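Long-range contacts in 2-aminomuconic 6-semialdehyde dehydrogenase (Pseudomonas sp., PDB 7BZV), which catalyses the NAD+-dependent oxidation of 2-aminomuconic 6-semialdehyde in the meta-cleavage pathway of 2-aminophenol breakdown, as a tetramer, the assembly it needs to bind NAD+: residues A89-M97 with P319-I330; D102-F113 with L155-P166. All blocks are in the same frame, centred on the assembly; numbering follows the deposited sequence.

How the contacts relate
Contact 1 ties the turn between helix 80-91 and helix 95-119 to the loop running from helix 297-312 to helix 332-348, while contact 2 lays the middle of helix 95-119 along helix 156-169. Their centres are about 20 Å apart, and helix 95-119 serves both: its first turn in contact 1, its later turns in contact 2. Along the chain contact 2 is nested inside the loop closed by contact 1. A salt bridge from Lys93 to Asp102 joins them, and Thr91 also packs on Pro156. One helix thus carries the link from a distant loop of the chain into the helical layer of this aldehyde dehydrogenase fold.

Contact 1. Residues A89-M97 with P319-I330; sequences ADTGKPLSM and PHETDTQMGPLI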
loop_
_atom_site.group_PDB
_atom_site.type_symbol
_atom_site.label_atom_id
_atom_site.label_comp_id
_atom_site.label_asym_id
_atom_site.label_seq_id
_atom_site.Cartn_x
_atom_site.Cartn_y
_atom_site.Cartn_z
ATOM N N ALA B 89 -23.652 -12.382 33.166
ATOM C CA ALA B 89 -24.993 -12.330 33.746
ATOM C C ALA B 89 -26.032 -12.088 32.661
ATOM O O ALA B 89 -27.085 -12.731 32.640
ATOM C CB ALA B 89 -25.072 -11.231 34.804
ATOM N N ASP B 90 -25.730 -11.176 31.728
ATOM C CA ASP B 90 -26.702 -10.801 30.705
ATOM C C ASP B 90 -26.969 -11.949 29.750
ATOM O O ASP B 90 -28.095 -12.113 29.263
ATOM C CB ASP B 90 -26.194 -9.597 29.909
ATOM C CG ASP B 90 -26.276 -8.285 30.665
ATOM O OD1 ASP B 90 -26.754 -8.249 31.810
ATOM O OD2 ASP B 90 -25.844 -7.261 30.074
ATOM N N THR B 91 -25.937 -12.733 29.442
ATOM C CA THR B 91 -26.015 -13.679 28.347
ATOM C C THR B 91 -26.042 -15.137 28.757
ATOM O O THR B 91 -26.399 -15.965 27.916
ATOM C CB THR B 91 -24.806 -13.526 27.412
ATOM O OG1 THR B 91 -23.615 -13.840 28.155
ATOM C CG2 THR B 91 -24.723 -12.079 26.834
ATOM N N GLY B 92 -25.578 -15.491 29.963
ATOM C CA GLY B 92 -25.352 -16.898 30.271
ATOM C C GLY B 92 -24.121 -17.513 29.633
ATOM O O GLY B 92 -23.952 -18.748 29.663
ATOM N N LYS B 93 -23.248 -16.695 29.072
ATOM C CA LYS B 93 -22.031 -17.196 28.458
ATOM C C LYS B 93 -21.225 -17.994 29.470
ATOM O O LYS B 93 -20.988 -17.503 30.583
ATOM C CB LYS B 93 -21.147 -16.045 27.977
ATOM C CG LYS B 93 -21.501 -15.456 26.640
ATOM C CD LYS B 93 -20.855 -14.104 26.470
ATOM C CE LYS B 93 -21.342 -13.425 25.164
ATOM N NZ LYS B 93 -20.927 -14.255 23.981
ATOM N N PRO B 94 -20.696 -19.155 29.099
ATOM C CA PRO B 94 -19.722 -19.819 29.971
ATOM C C PRO B 94 -18.475 -18.968 30.152
ATOM O O PRO B 94 -18.045 -18.227 29.250
ATOM C CB PRO B 94 -19.393 -21.121 29.235
ATOM C CG PRO B 94 -20.494 -21.302 28.202
ATOM C CD PRO B 94 -20.983 -19.915 27.867
ATOM N N LEU B 95 -17.889 -19.094 31.342
ATOM C CA LEU B 95 -16.622 -18.436 31.633
ATOM C C LEU B 95 -15.590 -18.756 30.566
ATOM O O LEU B 95 -14.833 -17.873 30.140
ATOM C CB LEU B 95 -16.119 -18.859 33.013
ATOM C CG LEU B 95 -14.755 -18.331 33.460
ATOM C CD1 LEU B 95 -14.844 -16.813 33.664
ATOM C CD2 LEU B 95 -14.286 -19.027 34.751
ATOM N N SER B 96 -15.572 -20.010 30.097
ATOM C CA SER B 96 -14.621 -20.432 29.075
ATOM C C SER B 96 -14.758 -19.616 27.792
ATOM O O SER B 96 -13.802 -19.494 27.027
ATOM C CB SER B 96 -14.836 -21.903 28.745
ATOM O OG SER B 96 -16.179 -22.103 28.331
ATOM N N MET B 97 -15.943 -19.094 27.524
ATOM C CA MET B 97 -16.166 -18.244 26.359
ATOM C C MET B 97 -15.853 -16.787 26.663
ATOM O O MET B 97 -15.088 -16.141 25.937
ATOM C CB MET B 97 -17.616 -18.398 25.903
ATOM C CG MET B 97 -18.041 -17.505 24.714
ATOM S SD MET B 97 -17.539 -18.452 23.291
ATOM C CE MET B 97 -17.811 -17.415 21.805
ATOM N N PRO B 319 -22.697 -21.833 34.051
ATOM C CA PRO B 319 -21.709 -21.088 33.241
ATOM C C PRO B 319 -20.504 -20.604 34.012
ATOM O O PRO B 319 -19.435 -20.404 33.415
ATOM C CB PRO B 319 -22.532 -19.914 32.688
ATOM C CG PRO B 319 -23.909 -20.479 32.508
ATOM C CD PRO B 319 -24.069 -21.347 33.803
ATOM N N HIS B 320 -20.628 -20.410 35.324
ATOM C CA HIS B 320 -19.498 -19.913 36.093
ATOM C C HIS B 320 -18.451 -20.983 36.366
ATOM O O HIS B 320 -17.361 -20.637 36.815
ATOM C CB HIS B 320 -19.975 -19.314 37.412
ATOM C CG HIS B 320 -20.681 -20.294 38.286
ATOM N ND1 HIS B 320 -22.027 -20.551 38.166
ATOM C CD2 HIS B 320 -20.221 -21.116 39.258
ATOM C CE1 HIS B 320 -22.374 -21.470 39.051
ATOM N NE2 HIS B 320 -21.292 -21.839 39.717
ATOM N N GLU B 321 -18.739 -22.258 36.108
ATOM C CA GLU B 321 -17.745 -23.307 36.329
ATOM C C GLU B 321 -16.737 -23.327 35.191
ATOM O O GLU B 321 -17.103 -23.214 34.015
ATOM C CB GLU B 321 -18.414 -24.674 36.463
ATOM C CG GLU B 321 -19.062 -24.848 37.859
ATOM C CD GLU B 321 -19.939 -26.093 37.998
ATOM O OE1 GLU B 321 -19.688 -27.103 37.312
ATOM O OE2 GLU B 321 -20.864 -26.069 38.831
ATOM N N THR B 322 -15.457 -23.479 35.548
ATOM C CA THR B 322 -14.401 -23.203 34.593
ATOM C C THR B 322 -14.401 -24.178 33.432
ATOM O O THR B 322 -13.816 -23.868 32.393
ATOM C CB THR B 322 -13.013 -23.239 35.249
ATOM O OG1 THR B 322 -12.797 -24.539 35.812
ATOM C CG2 THR B 322 -12.858 -22.165 36.312
ATOM N N ASP B 323 -15.003 -25.360 33.570
ATOM C CA ASP B 323 -14.980 -26.280 32.441
ATOM C C ASP B 323 -16.330 -26.420 31.745
ATOM O O ASP B 323 -16.447 -27.212 30.806
ATOM C CB ASP B 323 -14.448 -27.641 32.876
ATOM C CG ASP B 323 -15.207 -28.217 34.017
ATOM O OD1 ASP B 323 -15.987 -27.478 34.648
ATOM O OD2 ASP B 323 -15.002 -29.411 34.293
ATOM N N THR B 324 -17.339 -25.652 32.141
ATOM C CA THR B 324 -18.544 -25.581 31.327
ATOM C C THR B 324 -18.206 -25.083 29.925
ATOM O O THR B 324 -17.420 -24.154 29.750
ATOM C CB THR B 324 -19.576 -24.669 31.969
ATOM O OG1 THR B 324 -19.999 -25.259 33.203
ATOM C CG2 THR B 324 -20.758 -24.503 31.041
ATOM N N GLN B 325 -18.787 -25.731 28.921
ATOM C CA GLN B 325 -18.520 -25.401 27.531
ATOM C C GLN B 325 -19.739 -24.816 26.825
ATOM O O GLN B 325 -19.587 -24.164 25.784
ATOM C CB GLN B 325 -18.019 -26.648 26.794
ATOM C CG GLN B 325 -16.506 -26.856 26.920
ATOM C CD GLN B 325 -15.679 -25.640 26.399
ATOM O OE1 GLN B 325 -14.660 -25.291 26.985
ATOM N NE2 GLN B 325 -16.143 -24.992 25.317
ATOM N N MET B 326 -20.931 -24.972 27.391
ATOM C CA MET B 326 -22.121 -24.416 26.752
ATOM C C MET B 326 -23.088 -23.955 27.826
ATOM O O MET B 326 -23.381 -24.708 28.769
ATOM C CB MET B 326 -22.806 -25.425 25.828
ATOM C CG MET B 326 -23.385 -24.771 24.568
ATOM S SD MET B 326 -24.254 -25.896 23.442
ATOM C CE MET B 326 -25.923 -25.720 23.995
ATOM N N GLY B 327 -23.566 -22.720 27.675
ATOM C CA GLY B 327 -24.594 -22.172 28.533
ATOM C C GLY B 327 -25.954 -22.180 27.865
ATOM O O GLY B 327 -26.176 -22.863 26.863
ATOM N N PRO B 328 -26.901 -21.431 28.433
ATOM C CA PRO B 328 -28.231 -21.314 27.823
ATOM C C PRO B 328 -28.149 -20.492 26.537
ATOM O O PRO B 328 -27.092 -19.989 26.168
ATOM C CB PRO B 328 -29.051 -20.595 28.907
ATOM C CG PRO B 328 -28.023 -19.708 29.593
ATOM C CD PRO B 328 -26.719 -20.477 29.541
ATOM N N LEU B 329 -29.275 -20.406 25.833
ATOM C CA LEU B 329 -29.464 -19.414 24.789
ATOM C C LEU B 329 -29.691 -18.037 25.422
ATOM O O LEU B 329 -29.753 -17.889 26.644
ATOM C CB LEU B 329 -30.643 -19.812 23.912
ATOM C CG LEU B 329 -30.507 -21.113 23.125
ATOM C CD1 LEU B 329 -31.719 -21.325 22.240
ATOM C CD2 LEU B 329 -29.188 -21.084 22.322
ATOM N N ILE B 330 -29.847 -17.002 24.595
ATOM C CA ILE B 330 -29.863 -15.644 25.142
ATOM C C ILE B 330 -31.143 -15.338 25.913
ATOM O O ILE B 330 -31.122 -14.551 26.870
ATOM C CB ILE B 330 -29.692 -14.608 24.023
ATOM C CG1 ILE B 330 -29.659 -13.176 24.586
ATOM C CG2 ILE B 330 -30.876 -14.712 23.069
ATOM C CD1 ILE B 330 -28.543 -12.894 25.548
HETATM O O HOH W 1 -16.866 -22.203 31.335
HETATM O O HOH W 2 -16.900 -22.015 25.553
#
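Pro94 and Pro319 bring their backbones within 4.0 Å of each other, CA to CA, where the turn 92-94 runs beside an irregular loop, and Leu95 N gives a nearly straight bond (168°) to Pro319 O at 2.9 Å. That carbonyl takes up an amide of the first helical turn, and Pro94 CA directs a weaker C-H toward the same oxygen. Proline suits the N-cap position, since no amide hydrogen is needed there; its ring lies against the other backbone, with CG 3.4 Å from Gly327 N and CB against Thr324 O. Ser96 OG stands between its own backbone N and carbonyl carbon (chi1 57°) and donates to Thr324 O at 2.8 Å in the carbonyl plane. A water that accepts from Ser96 N donates to Glu321 O and to the same Thr324 O, so this carbonyl is gripped twice. Toward the start of the loop, Leu95 CD2 lies 3.8 Å from Thr322 CG2, the two side chains pointing the same way. At the other end Gly92 has positive phi and faces Pro328, whose CG would collide with a beta carbon; Gly92 O sits 3.3 Å from both Pro319 CG and Pro328 CD. Ile330 CD1 reaches Thr91 CA, 3.9 Å away. Thr91 OG1 takes the N-H of Lys93 and also bonds to Glu87 O. This is a short loop joining two consecutive helices: an ST turn closes helix 80-91, glycine lets the chain reverse, and proline opens helix 95-119, all held against a long coil of the aldehyde dehydrogenase fold.

Contact 2. Residues D102-F113 with L155-P166; sequences DIPRGIANFRNF and LPLLLLTWKVAP
Asn109 enters the groove of helix 156-166 as a knob among Leu158, Thr161, Trp162 and Ala165, its side chain crossing that of Thr161 at about a right angle. Its ND2 donates to Thr161 OG1 at 2.9 Å, nearly straight and close to the amide plane, fixing the amide's rotation. Thr161 OG1 donates to Gly106 O at 2.9 Å, on a lone pair in the carbonyl plane, so one buried hydroxyl both accepts and donates. Glycine suits position 106, where a beta carbon would run into Leu157 CD2 and Gly106 CA comes within 4.1 Å of Leu158 CA. Phe110 swings CG away from its carbonyl carbon to lie beside the backbone N (chi1 -80°), which brings Ala165 CB over one ring face, 4.0 Å from its centroid, while CE2 meets Thr161 CG2 at 3.4 Å. An alanine at Phe110 is likely to open a gap beside Thr161 and take from the Ala165 methyl the ring it rests on. One turn on, Pro166 CB sits almost centrally over a face of Phe113 in a CH-pi contact, and the edge of that ring meets Trp162, CE2 to CZ3 3.8 Å, with the planes at 53°. At the opposite end a water accepts from Leu158 N and donates to Asp102 OD2, which is also salt-bridged to Lys93. The axes of helices 102-113 and 156-166 run nearly parallel and approach to 7.9 Å; helices 62-78 and 184-196 pack on Phe110, helix 80-91 touches Ile103 and Leu157, and Trp162 NE1 bonds to Glu253 on strand 250-253.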
loop_
_atom_site.group_PDB
_atom_site.type_symbol
_atom_site.label_atom_id
_atom_site.label_comp_id
_atom_site.label_asym_id
_atom_site.label_seq_id
_atom_site.Cartn_x
_atom_site.Cartn_y
_atom_site.Cartn_z
ATOM N N ASP B 102 -14.893 -13.008 24.510
ATOM C CA ASP B 102 -15.626 -11.742 24.540
ATOM C C ASP B 102 -14.797 -10.612 25.135
ATOM O O ASP B 102 -14.676 -9.531 24.538
ATOM C CB ASP B 102 -16.935 -11.914 25.290
ATOM C CG ASP B 102 -17.799 -12.962 24.638
ATOM O OD1 ASP B 102 -17.551 -14.163 24.873
ATOM O OD2 ASP B 102 -18.667 -12.586 23.831
ATOM N N ILE B 103 -14.260 -10.808 26.327
ATOM C CA ILE B 103 -13.656 -9.672 27.010
ATOM C C ILE B 103 -12.293 -9.404 26.373
ATOM O O ILE B 103 -11.981 -8.238 26.089
ATOM C CB ILE B 103 -13.554 -9.905 28.522
ATOM C CG1 ILE B 103 -14.839 -9.488 29.251
ATOM C CG2 ILE B 103 -12.429 -9.080 29.105
ATOM C CD1 ILE B 103 -16.133 -9.968 28.645
ATOM N N PRO B 104 -11.444 -10.420 26.140
ATOM C CA PRO B 104 -10.132 -10.120 25.532
ATOM C C PRO B 104 -10.218 -9.531 24.128
ATOM O O PRO B 104 -9.511 -8.562 23.849
ATOM C CB PRO B 104 -9.417 -11.480 25.524
ATOM C CG PRO B 104 -10.061 -12.223 26.744
ATOM C CD PRO B 104 -11.513 -11.811 26.625
ATOM N N ARG B 105 -11.051 -10.083 23.237
ATOM C CA ARG B 105 -11.237 -9.470 21.923
ATOM C C ARG B 105 -11.894 -8.100 22.032
ATOM O O ARG B 105 -11.568 -7.181 21.269
ATOM C CB ARG B 105 -12.062 -10.382 21.025
ATOM C CG ARG B 105 -11.320 -11.719 20.688
ATOM C CD ARG B 105 -12.011 -12.526 19.542
ATOM N NE ARG B 105 -11.462 -13.883 19.394
ATOM C CZ ARG B 105 -11.789 -14.741 18.421
ATOM N NH1 ARG B 105 -12.655 -14.401 17.471
ATOM N NH2 ARG B 105 -11.233 -15.944 18.382
ATOM N N GLY B 106 -12.802 -7.918 22.975
ATOM C CA GLY B 106 -13.396 -6.597 23.132
ATOM C C GLY B 106 -12.368 -5.535 23.470
ATOM O O GLY B 106 -12.446 -4.396 22.991
ATOM N N ILE B 107 -11.397 -5.888 24.309
ATOM C CA ILE B 107 -10.330 -4.959 24.660
ATOM C C ILE B 107 -9.378 -4.778 23.487
ATOM O O ILE B 107 -8.925 -3.666 23.201
ATOM C CB ILE B 107 -9.573 -5.483 25.893
ATOM C CG1 ILE B 107 -10.416 -5.351 27.160
ATOM C CG2 ILE B 107 -8.228 -4.785 26.061
ATOM C CD1 ILE B 107 -9.904 -6.298 28.310
ATOM N N ALA B 108 -9.067 -5.877 22.795
ATOM C CA ALA B 108 -8.097 -5.847 21.710
ATOM C C ALA B 108 -8.572 -4.984 20.560
ATOM O O ALA B 108 -7.743 -4.436 19.808
ATOM C CB ALA B 108 -7.816 -7.250 21.190
ATOM N N ASN B 109 -9.887 -4.879 20.361
ATOM C CA ASN B 109 -10.366 -3.984 19.308
ATOM C C ASN B 109 -9.793 -2.588 19.467
ATOM O O ASN B 109 -9.401 -1.945 18.479
ATOM C CB ASN B 109 -11.895 -3.927 19.284
ATOM C CG ASN B 109 -12.497 -5.178 18.656
ATOM O OD1 ASN B 109 -11.870 -5.801 17.824
ATOM N ND2 ASN B 109 -13.694 -5.556 19.075
ATOM N N PHE B 110 -9.773 -2.074 20.691
ATOM C CA PHE B 110 -9.262 -0.723 20.864
ATOM C C PHE B 110 -7.759 -0.656 20.616
ATOM O O PHE B 110 -7.272 0.308 20.017
ATOM C CB PHE B 110 -9.609 -0.245 22.243
ATOM C CG PHE B 110 -11.007 0.249 22.378
ATOM C CD1 PHE B 110 -11.371 1.481 21.864
ATOM C CD2 PHE B 110 -11.959 -0.506 23.045
ATOM C CE1 PHE B 110 -12.657 1.959 22.011
ATOM C CE2 PHE B 110 -13.255 -0.022 23.214
ATOM C CZ PHE B 110 -13.605 1.211 22.697
ATOM N N ARG B 111 -7.010 -1.669 21.060
ATOM C CA ARG B 111 -5.562 -1.651 20.821
ATOM C C ARG B 111 -5.231 -1.826 19.349
ATOM O O ARG B 111 -4.310 -1.179 18.829
ATOM C CB ARG B 111 -4.870 -2.747 21.642
ATOM C CG ARG B 111 -4.914 -2.439 23.102
ATOM C CD ARG B 111 -4.198 -3.438 24.022
ATOM N NE ARG B 111 -4.237 -2.907 25.374
ATOM C CZ ARG B 111 -4.375 -3.643 26.483
ATOM N NH1 ARG B 111 -4.475 -4.959 26.418
ATOM N NH2 ARG B 111 -4.391 -3.041 27.654
ATOM N N ASN B 112 -5.925 -2.730 18.664
ATOM C CA ASN B 112 -5.642 -2.952 17.253
ATOM C C ASN B 112 -5.892 -1.686 16.426
ATOM O O ASN B 112 -5.130 -1.377 15.505
ATOM C CB ASN B 112 -6.498 -4.098 16.716
ATOM C CG ASN B 112 -6.110 -5.496 17.304
ATOM O OD1 ASN B 112 -6.744 -6.504 16.986
ATOM N ND2 ASN B 112 -5.089 -5.541 18.153
ATOM N N PHE B 113 -7.038 -1.038 16.616
ATOM C CA PHE B 113 -7.294 0.174 15.835
ATOM C C PHE B 113 -6.410 1.326 16.273
ATOM O O PHE B 113 -6.153 2.227 15.468
ATOM C CB PHE B 113 -8.797 0.543 15.870
ATOM C CG PHE B 113 -9.595 -0.306 14.940
ATOM C CD1 PHE B 113 -9.414 -0.174 13.580
ATOM C CD2 PHE B 113 -10.406 -1.322 15.415
ATOM C CE1 PHE B 113 -10.060 -1.000 12.687
ATOM C CE2 PHE B 113 -11.070 -2.171 14.520
ATOM C CZ PHE B 113 -10.890 -2.005 13.160
ATOM N N LEU B 155 -22.691 -11.150 20.947
ATOM C CA LEU B 155 -21.337 -10.788 21.350
ATOM C C LEU B 155 -21.396 -9.320 21.757
ATOM O O LEU B 155 -20.893 -8.441 21.048
ATOM C CB LEU B 155 -20.346 -11.029 20.212
ATOM C CG LEU B 155 -20.259 -12.444 19.650
ATOM C CD1 LEU B 155 -19.584 -12.304 18.237
ATOM C CD2 LEU B 155 -19.524 -13.462 20.505
ATOM N N PRO B 156 -22.054 -9.011 22.891
ATOM C CA PRO B 156 -22.336 -7.597 23.204
ATOM C C PRO B 156 -21.095 -6.708 23.227
ATOM O O PRO B 156 -21.032 -5.708 22.497
ATOM C CB PRO B 156 -23.013 -7.661 24.589
ATOM C CG PRO B 156 -23.563 -9.058 24.697
ATOM C CD PRO B 156 -22.584 -9.932 23.918
ATOM N N LEU B 157 -20.107 -7.017 24.065
ATOM C CA LEU B 157 -18.954 -6.125 24.139
ATOM C C LEU B 157 -18.115 -6.192 22.865
ATOM O O LEU B 157 -17.680 -5.157 22.348
ATOM C CB LEU B 157 -18.071 -6.460 25.341
ATOM C CG LEU B 157 -16.866 -5.543 25.513
ATOM C CD1 LEU B 157 -17.283 -4.139 25.897
ATOM C CD2 LEU B 157 -15.932 -6.143 26.570
ATOM N N LEU B 158 -17.863 -7.398 22.370
ATOM C CA LEU B 158 -16.943 -7.575 21.249
ATOM C C LEU B 158 -17.410 -6.810 20.000
ATOM O O LEU B 158 -16.641 -6.044 19.404
ATOM C CB LEU B 158 -16.806 -9.061 20.970
ATOM C CG LEU B 158 -15.765 -9.533 19.944
ATOM C CD1 LEU B 158 -15.617 -11.062 20.125
ATOM C CD2 LEU B 158 -16.179 -9.241 18.586
ATOM N N LEU B 159 -18.664 -7.001 19.593
ATOM C CA LEU B 159 -19.187 -6.313 18.404
ATOM C C LEU B 159 -19.447 -4.832 18.655
ATOM O O LEU B 159 -19.350 -4.021 17.724
ATOM C CB LEU B 159 -20.467 -6.986 17.909
ATOM C CG LEU B 159 -20.179 -8.345 17.243
ATOM C CD1 LEU B 159 -21.469 -9.082 16.848
ATOM C CD2 LEU B 159 -19.244 -8.191 16.041
ATOM N N LEU B 160 -19.780 -4.449 19.885
ATOM C CA LEU B 160 -19.818 -3.029 20.213
ATOM C C LEU B 160 -18.464 -2.372 19.990
ATOM O O LEU B 160 -18.373 -1.356 19.279
ATOM C CB LEU B 160 -20.287 -2.840 21.654
ATOM C CG LEU B 160 -20.259 -1.408 22.192
ATOM C CD1 LEU B 160 -21.122 -0.499 21.318
ATOM C CD2 LEU B 160 -20.725 -1.337 23.662
ATOM N N THR B 161 -17.395 -2.894 20.615
ATOM C CA THR B 161 -16.120 -2.211 20.458
ATOM C C THR B 161 -15.561 -2.356 19.035
ATOM O O THR B 161 -14.737 -1.537 18.621
ATOM C CB THR B 161 -15.083 -2.688 21.491
ATOM O OG1 THR B 161 -14.770 -4.067 21.277
ATOM C CG2 THR B 161 -15.611 -2.483 22.914
ATOM N N TRP B 162 -15.967 -3.383 18.294
ATOM C CA TRP B 162 -15.559 -3.511 16.894
ATOM C C TRP B 162 -15.997 -2.311 16.053
ATOM O O TRP B 162 -15.320 -1.959 15.079
ATOM C CB TRP B 162 -16.161 -4.797 16.348
ATOM C CG TRP B 162 -16.066 -5.072 14.911
ATOM C CD1 TRP B 162 -17.110 -5.202 14.030
ATOM C CD2 TRP B 162 -14.878 -5.263 14.159
ATOM N NE1 TRP B 162 -16.623 -5.467 12.766
ATOM C CE2 TRP B 162 -15.258 -5.510 12.819
ATOM C CE3 TRP B 162 -13.519 -5.249 14.481
ATOM C CZ2 TRP B 162 -14.312 -5.756 11.795
ATOM C CZ3 TRP B 162 -12.587 -5.460 13.461
ATOM C CH2 TRP B 162 -12.990 -5.726 12.151
ATOM N N LYS B 163 -17.119 -1.684 16.409
ATOM C CA LYS B 163 -17.609 -0.462 15.762
ATOM C C LYS B 163 -17.099 0.790 16.463
ATOM O O LYS B 163 -16.654 1.726 15.796
ATOM C CB LYS B 163 -19.148 -0.426 15.744
ATOM C CG LYS B 163 -19.835 -1.690 15.211
ATOM C CD LYS B 163 -19.209 -2.175 13.899
ATOM C CE LYS B 163 -19.940 -3.397 13.298
ATOM N NZ LYS B 163 -21.416 -3.228 13.132
ATOM N N VAL B 164 -17.145 0.826 17.799
ATOM C CA VAL B 164 -16.814 2.051 18.523
ATOM C C VAL B 164 -15.342 2.383 18.352
ATOM O O VAL B 164 -14.969 3.550 18.214
ATOM C CB VAL B 164 -17.192 1.920 20.012
ATOM C CG1 VAL B 164 -16.606 3.051 20.835
ATOM C CG2 VAL B 164 -18.714 1.850 20.187
ATOM N N ALA B 165 -14.473 1.366 18.337
ATOM C CA ALA B 165 -13.044 1.669 18.303
ATOM C C ALA B 165 -12.646 2.372 17.014
ATOM O O ALA B 165 -12.006 3.436 17.085
ATOM C CB ALA B 165 -12.234 0.389 18.497
ATOM N N PRO B 166 -12.970 1.862 15.822
ATOM C CA PRO B 166 -12.632 2.628 14.614
ATOM C C PRO B 166 -13.411 3.936 14.507
ATOM O O PRO B 166 -12.880 4.907 13.949
ATOM C CB PRO B 166 -12.956 1.658 13.463
ATOM C CG PRO B 166 -14.044 0.747 14.042
ATOM C CD PRO B 166 -13.739 0.639 15.526
HETATM O O HOH W 3 -18.956 -9.929 23.474
#